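Local coordinates for SusD superfamily protein (Bacteroides fragilis, PDB 3L22), which probably binds sugars at the cell surface as a SusD-family protein of the outer membrane that also carries zinc sites, at residues K288-I300 with R356-N368. Residues are numbered along the deposited sequence; the frame is centred on the assembly and turned at random.
Sequences KPDYSLATDKRII and RGRSVDAATDPLN
K297, in the first turn of helix 297-302, meets S359, in the C-terminal part of the helix that carries R356: its backbone N donates to S359 O (2.9 Å, nearly straight at 168°). D296, which caps the N terminus of helix 297-302 within the largely helical SusD-family fold, lays its CA against the same oxygen. Packing is tight here: R298 grips the D296 carboxylate side-on through NE and NH2, and D296 OD1 takes a second bond from R298 N, which closes the cap. The carboxylate holds the guanidinium in place while S359 CB lies over one face, 3.3 Å from R298 NE. V360 CG2 presses to 3.2 Å from D296 OD2. R298 NH1 continues to E384 and E388 of helix 374-388, which backs this side.

The R356 chain runs extended to NE, with CG anti to the backbone N (chi1 -178°), and delivers the guanidinium to D365, which it clasps through NE and NH2. NH2 also reaches D290 O (3.0 Å), in the carbonyl plane and on a lone pair, and NH1 pairs with E384. D365 OD1 further accepts L367 N in an Asx turn. L293 CD1 fills the corner between V360 CG1 and P366 CD.

Toward solvent the contact is looser. P366 CG lies beside D290 OD1 (3.5 Å), and a water sits between D290 OD2 and P366 O, its bond to the latter weak. D290 is a zinc-binding residue, and a zinc ion lies about 3 Å from its side chain. At the opposite end K297 stretches out to E234, while its NZ meets R358 O at 2.8 Å, with a C=O...NZ angle of 174°.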
loop_
_atom_site.group_PDB
_atom_site.type_symbol
_atom_site.label_atom_id
_atom_site.label_comp_id
_atom_site.label_asym_id
_atom_site.label_seq_id
_atom_site.Cartn_x
_atom_site.Cartn_y
_atom_site.Cartn_z
ATOM N N LYS A 288 6.795 19.751 11.020
ATOM C CA LYS A 288 7.538 20.677 10.201
ATOM C C LYS A 288 6.659 21.881 9.812
ATOM O O LYS A 288 5.528 21.677 9.381
ATOM C CB LYS A 288 8.024 19.989 8.928
ATOM C CG LYS A 288 8.971 18.801 9.192
ATOM C CD LYS A 288 9.375 18.182 7.883
ATOM C CE LYS A 288 10.036 16.809 8.034
ATOM N NZ LYS A 288 11.468 16.948 8.035
ATOM N N PRO A 289 7.180 23.126 9.929
ATOM C CA PRO A 289 6.234 24.234 9.696
ATOM C C PRO A 289 5.602 24.353 8.286
ATOM O O PRO A 289 4.406 24.670 8.229
ATOM C CB PRO A 289 7.036 25.471 10.113
ATOM C CG PRO A 289 7.888 24.973 11.249
ATOM C CD PRO A 289 8.279 23.552 10.834
ATOM N N ASP A 290 6.287 23.989 7.204
ATOM C CA ASP A 290 5.654 23.989 5.886
ATOM C C ASP A 290 4.621 22.880 5.640
ATOM O O ASP A 290 3.907 22.903 4.650
ATOM C CB ASP A 290 6.701 23.959 4.785
ATOM C CG ASP A 290 7.546 25.257 4.720
ATOM O OD1 ASP A 290 7.395 26.174 5.561
ATOM O OD2 ASP A 290 8.351 25.349 3.770
ATOM N N TYR A 291 4.543 21.910 6.539
ATOM C CA TYR A 291 3.656 20.799 6.403
ATOM C C TYR A 291 2.727 20.737 7.607
ATOM O O TYR A 291 2.188 19.703 7.912
ATOM C CB TYR A 291 4.508 19.522 6.172
ATOM C CG TYR A 291 5.344 19.714 4.925
ATOM C CD1 TYR A 291 4.844 19.440 3.675
ATOM C CD2 TYR A 291 6.626 20.275 5.013
ATOM C CE1 TYR A 291 5.595 19.718 2.528
ATOM C CE2 TYR A 291 7.390 20.538 3.891
ATOM C CZ TYR A 291 6.862 20.255 2.645
ATOM O OH TYR A 291 7.626 20.516 1.546
ATOM N N SER A 292 2.550 21.877 8.287
ATOM C CA SER A 292 1.557 22.004 9.327
ATOM C C SER A 292 0.905 23.370 9.313
ATOM O O SER A 292 0.466 23.847 10.325
ATOM C CB SER A 292 2.185 21.710 10.687
ATOM O OG SER A 292 3.277 22.550 10.924
ATOM N N LEU A 293 0.752 23.957 8.141
ATOM C CA LEU A 293 0.189 25.293 8.029
ATOM C C LEU A 293 -1.291 25.283 8.436
ATOM O O LEU A 293 -2.062 24.406 8.026
ATOM C CB LEU A 293 0.338 25.785 6.594
ATOM C CG LEU A 293 1.760 25.997 6.095
ATOM C CD1 LEU A 293 1.748 26.100 4.545
ATOM C CD2 LEU A 293 2.407 27.213 6.788
ATOM N N ALA A 294 -1.677 26.240 9.263
ATOM C CA ALA A 294 -3.013 26.303 9.822
ATOM C C ALA A 294 -4.101 26.369 8.729
ATOM O O ALA A 294 -5.231 25.899 8.941
ATOM C CB ALA A 294 -3.133 27.553 10.841
ATOM N N THR A 295 -3.780 26.935 7.564
ATOM C CA THR A 295 -4.757 27.038 6.490
ATOM C C THR A 295 -4.611 25.928 5.428
ATOM O O THR A 295 -5.283 25.979 4.406
ATOM C CB THR A 295 -4.625 28.372 5.773
ATOM O OG1 THR A 295 -3.277 28.476 5.340
ATOM C CG2 THR A 295 -4.961 29.579 6.705
ATOM N N ASP A 296 -3.722 24.951 5.635
ATOM C CA ASP A 296 -3.628 23.779 4.754
ATOM C C ASP A 296 -4.901 22.957 4.957
ATOM O O ASP A 296 -5.240 22.629 6.081
ATOM C CB ASP A 296 -2.364 22.978 5.131
ATOM C CG ASP A 296 -2.048 21.780 4.212
ATOM O OD1 ASP A 296 -2.951 21.013 3.807
ATOM O OD2 ASP A 296 -0.822 21.525 3.998
ATOM N N LYS A 297 -5.580 22.591 3.878
ATOM C CA LYS A 297 -6.828 21.781 3.969
ATOM C C LYS A 297 -6.686 20.476 4.729
ATOM O O LYS A 297 -7.613 20.069 5.406
ATOM C CB LYS A 297 -7.387 21.491 2.571
ATOM C CG LYS A 297 -7.909 22.736 1.843
ATOM C CD LYS A 297 -8.578 22.345 0.504
ATOM C CE LYS A 297 -8.836 23.536 -0.412
ATOM N NZ LYS A 297 -9.041 23.070 -1.848
ATOM N N ARG A 298 -5.521 19.828 4.606
ATOM C CA ARG A 298 -5.238 18.577 5.243
ATOM C C ARG A 298 -5.043 18.732 6.760
ATOM O O ARG A 298 -5.440 17.860 7.530
ATOM C CB ARG A 298 -4.021 17.954 4.598
ATOM C CG ARG A 298 -4.225 17.670 3.103
ATOM C CD ARG A 298 -2.943 17.452 2.351
ATOM N NE ARG A 298 -2.114 18.659 2.343
ATOM C CZ ARG A 298 -1.046 18.823 1.570
ATOM N NH1 ARG A 298 -0.646 17.866 0.731
ATOM N NH2 ARG A 298 -0.339 19.949 1.658
ATOM N N ILE A 299 -4.465 19.860 7.166
ATOM C CA ILE A 299 -4.290 20.210 8.567
ATOM C C ILE A 299 -5.672 20.528 9.177
ATOM O O ILE A 299 -6.039 19.936 10.193
ATOM C CB ILE A 299 -3.262 21.372 8.735
ATOM C CG1 ILE A 299 -1.873 20.936 8.202
ATOM C CG2 ILE A 299 -3.202 21.897 10.198
ATOM C CD1 ILE A 299 -1.304 19.656 8.744
ATOM N N ILE A 300 -6.451 21.373 8.497
ATOM C CA ILE A 300 -7.805 21.719 8.932
ATOM C C ILE A 300 -8.632 20.443 9.064
ATOM O O ILE A 300 -9.263 20.259 10.060
ATOM C CB ILE A 300 -8.518 22.670 7.956
ATOM C CG1 ILE A 300 -7.798 24.030 7.895
ATOM C CG2 ILE A 300 -10.028 22.881 8.372
ATOM C CD1 ILE A 300 -8.279 24.961 6.790
ATOM N N ARG A 356 0.215 20.066 -4.091
ATOM C CA ARG A 356 0.287 20.982 -2.952
ATOM C C ARG A 356 -0.746 22.099 -3.086
ATOM O O ARG A 356 -1.387 22.472 -2.108
ATOM C CB ARG A 356 1.694 21.567 -2.799
ATOM C CG ARG A 356 1.885 22.500 -1.588
ATOM C CD ARG A 356 3.344 22.904 -1.375
ATOM N NE ARG A 356 3.499 23.794 -0.221
ATOM C CZ ARG A 356 3.592 23.398 1.051
ATOM N NH1 ARG A 356 3.601 22.121 1.386
ATOM N NH2 ARG A 356 3.704 24.299 2.015
ATOM N N GLY A 357 -0.884 22.647 -4.289
ATOM C CA GLY A 357 -1.870 23.699 -4.572
ATOM C C GLY A 357 -3.316 23.318 -4.336
ATOM O O GLY A 357 -4.156 24.180 -4.102
ATOM N N ARG A 358 -3.628 22.028 -4.408
ATOM C CA ARG A 358 -4.964 21.579 -4.045
ATOM C C ARG A 358 -5.293 21.888 -2.572
ATOM O O ARG A 358 -6.450 22.238 -2.258
ATOM C CB ARG A 358 -5.192 20.132 -4.445
ATOM C CG ARG A 358 -6.635 19.625 -4.225
ATOM C CD ARG A 358 -6.823 18.883 -2.937
ATOM N NE ARG A 358 -6.062 17.644 -2.821
ATOM C CZ ARG A 358 -6.486 16.425 -3.166
ATOM N NH1 ARG A 358 -7.680 16.238 -3.726
ATOM N NH2 ARG A 358 -5.699 15.367 -2.957
ATOM N N SER A 359 -4.279 21.808 -1.696
ATOM C CA SER A 359 -4.483 21.981 -0.262
ATOM C C SER A 359 -3.945 23.291 0.349
ATOM O O SER A 359 -4.398 23.692 1.426
ATOM C CB SER A 359 -3.868 20.784 0.470
ATOM O OG SER A 359 -4.560 19.579 0.157
ATOM N N VAL A 360 -2.955 23.907 -0.306
ATOM C CA VAL A 360 -2.211 25.066 0.236
ATOM C C VAL A 360 -2.278 26.190 -0.779
ATOM O O VAL A 360 -1.851 26.016 -1.884
ATOM C CB VAL A 360 -0.700 24.726 0.498
ATOM C CG1 VAL A 360 0.105 25.966 0.963
ATOM C CG2 VAL A 360 -0.555 23.575 1.564
ATOM N N ASP A 361 -2.806 27.339 -0.411
ATOM C CA ASP A 361 -2.825 28.514 -1.311
ATOM C C ASP A 361 -1.422 29.028 -1.679
ATOM O O ASP A 361 -0.638 29.407 -0.803
ATOM C CB ASP A 361 -3.578 29.638 -0.619
ATOM C CG ASP A 361 -3.653 30.913 -1.458
ATOM O OD1 ASP A 361 -3.853 30.853 -2.691
ATOM O OD2 ASP A 361 -3.515 31.993 -0.855
ATOM N N ALA A 362 -1.143 29.066 -2.978
ATOM C CA ALA A 362 0.180 29.354 -3.509
ATOM C C ALA A 362 0.623 30.754 -3.204
ATOM O O ALA A 362 1.787 30.971 -2.879
ATOM C CB ALA A 362 0.226 29.128 -5.018
ATOM N N ALA A 363 -0.312 31.699 -3.305
ATOM C CA ALA A 363 -0.057 33.124 -3.045
ATOM C C ALA A 363 0.503 33.409 -1.655
ATOM O O ALA A 363 1.261 34.355 -1.510
ATOM C CB ALA A 363 -1.338 33.965 -3.274
ATOM N N THR A 364 0.165 32.606 -0.651
ATOM C CA THR A 364 0.704 32.801 0.705
ATOM C C THR A 364 1.568 31.617 1.221
ATOM O O THR A 364 1.805 31.491 2.396
ATOM C CB THR A 364 -0.442 32.988 1.643
ATOM O OG1 THR A 364 -1.244 31.811 1.572
ATOM C CG2 THR A 364 -1.285 34.255 1.235
ATOM N N ASP A 365 2.057 30.766 0.332
ATOM C CA ASP A 365 2.867 29.583 0.709
ATOM C C ASP A 365 4.327 30.006 1.030
ATOM O O ASP A 365 4.979 30.668 0.221
ATOM C CB ASP A 365 2.858 28.619 -0.472
ATOM C CG ASP A 365 3.384 27.229 -0.142
ATOM O OD1 ASP A 365 4.009 27.003 0.916
ATOM O OD2 ASP A 365 3.148 26.325 -0.982
ATOM N N PRO A 366 4.857 29.583 2.171
ATOM C CA PRO A 366 6.268 29.830 2.453
ATOM C C PRO A 366 7.271 29.044 1.599
ATOM O O PRO A 366 8.434 29.400 1.587
ATOM C CB PRO A 366 6.411 29.457 3.931
ATOM C CG PRO A 366 5.278 28.716 4.273
ATOM C CD PRO A 366 4.170 28.988 3.324
ATOM N N LEU A 367 6.829 28.001 0.912
ATOM C CA LEU A 367 7.687 27.222 0.012
ATOM C C LEU A 367 7.572 27.797 -1.397
ATOM O O LEU A 367 6.472 27.877 -1.941
ATOM C CB LEU A 367 7.233 25.759 0.018
ATOM C CG LEU A 367 8.011 24.726 -0.800
ATOM C CD1 LEU A 367 9.420 24.560 -0.224
ATOM C CD2 LEU A 367 7.229 23.401 -0.813
ATOM N N ASN A 368 8.683 28.240 -1.963
ATOM C CA ASN A 368 8.690 28.672 -3.347
ATOM C C ASN A 368 9.113 27.514 -4.268
ATOM O O ASN A 368 10.301 27.309 -4.540
ATOM C CB ASN A 368 9.585 29.892 -3.524
ATOM C CG ASN A 368 9.376 30.566 -4.870
ATOM O OD1 ASN A 368 8.944 29.916 -5.855
ATOM N ND2 ASN A 368 9.670 31.870 -4.930
HETATM O O HOH W 1 9.850 27.241 3.106
HETATM O O HOH W 2 -4.112 27.853 1.811
#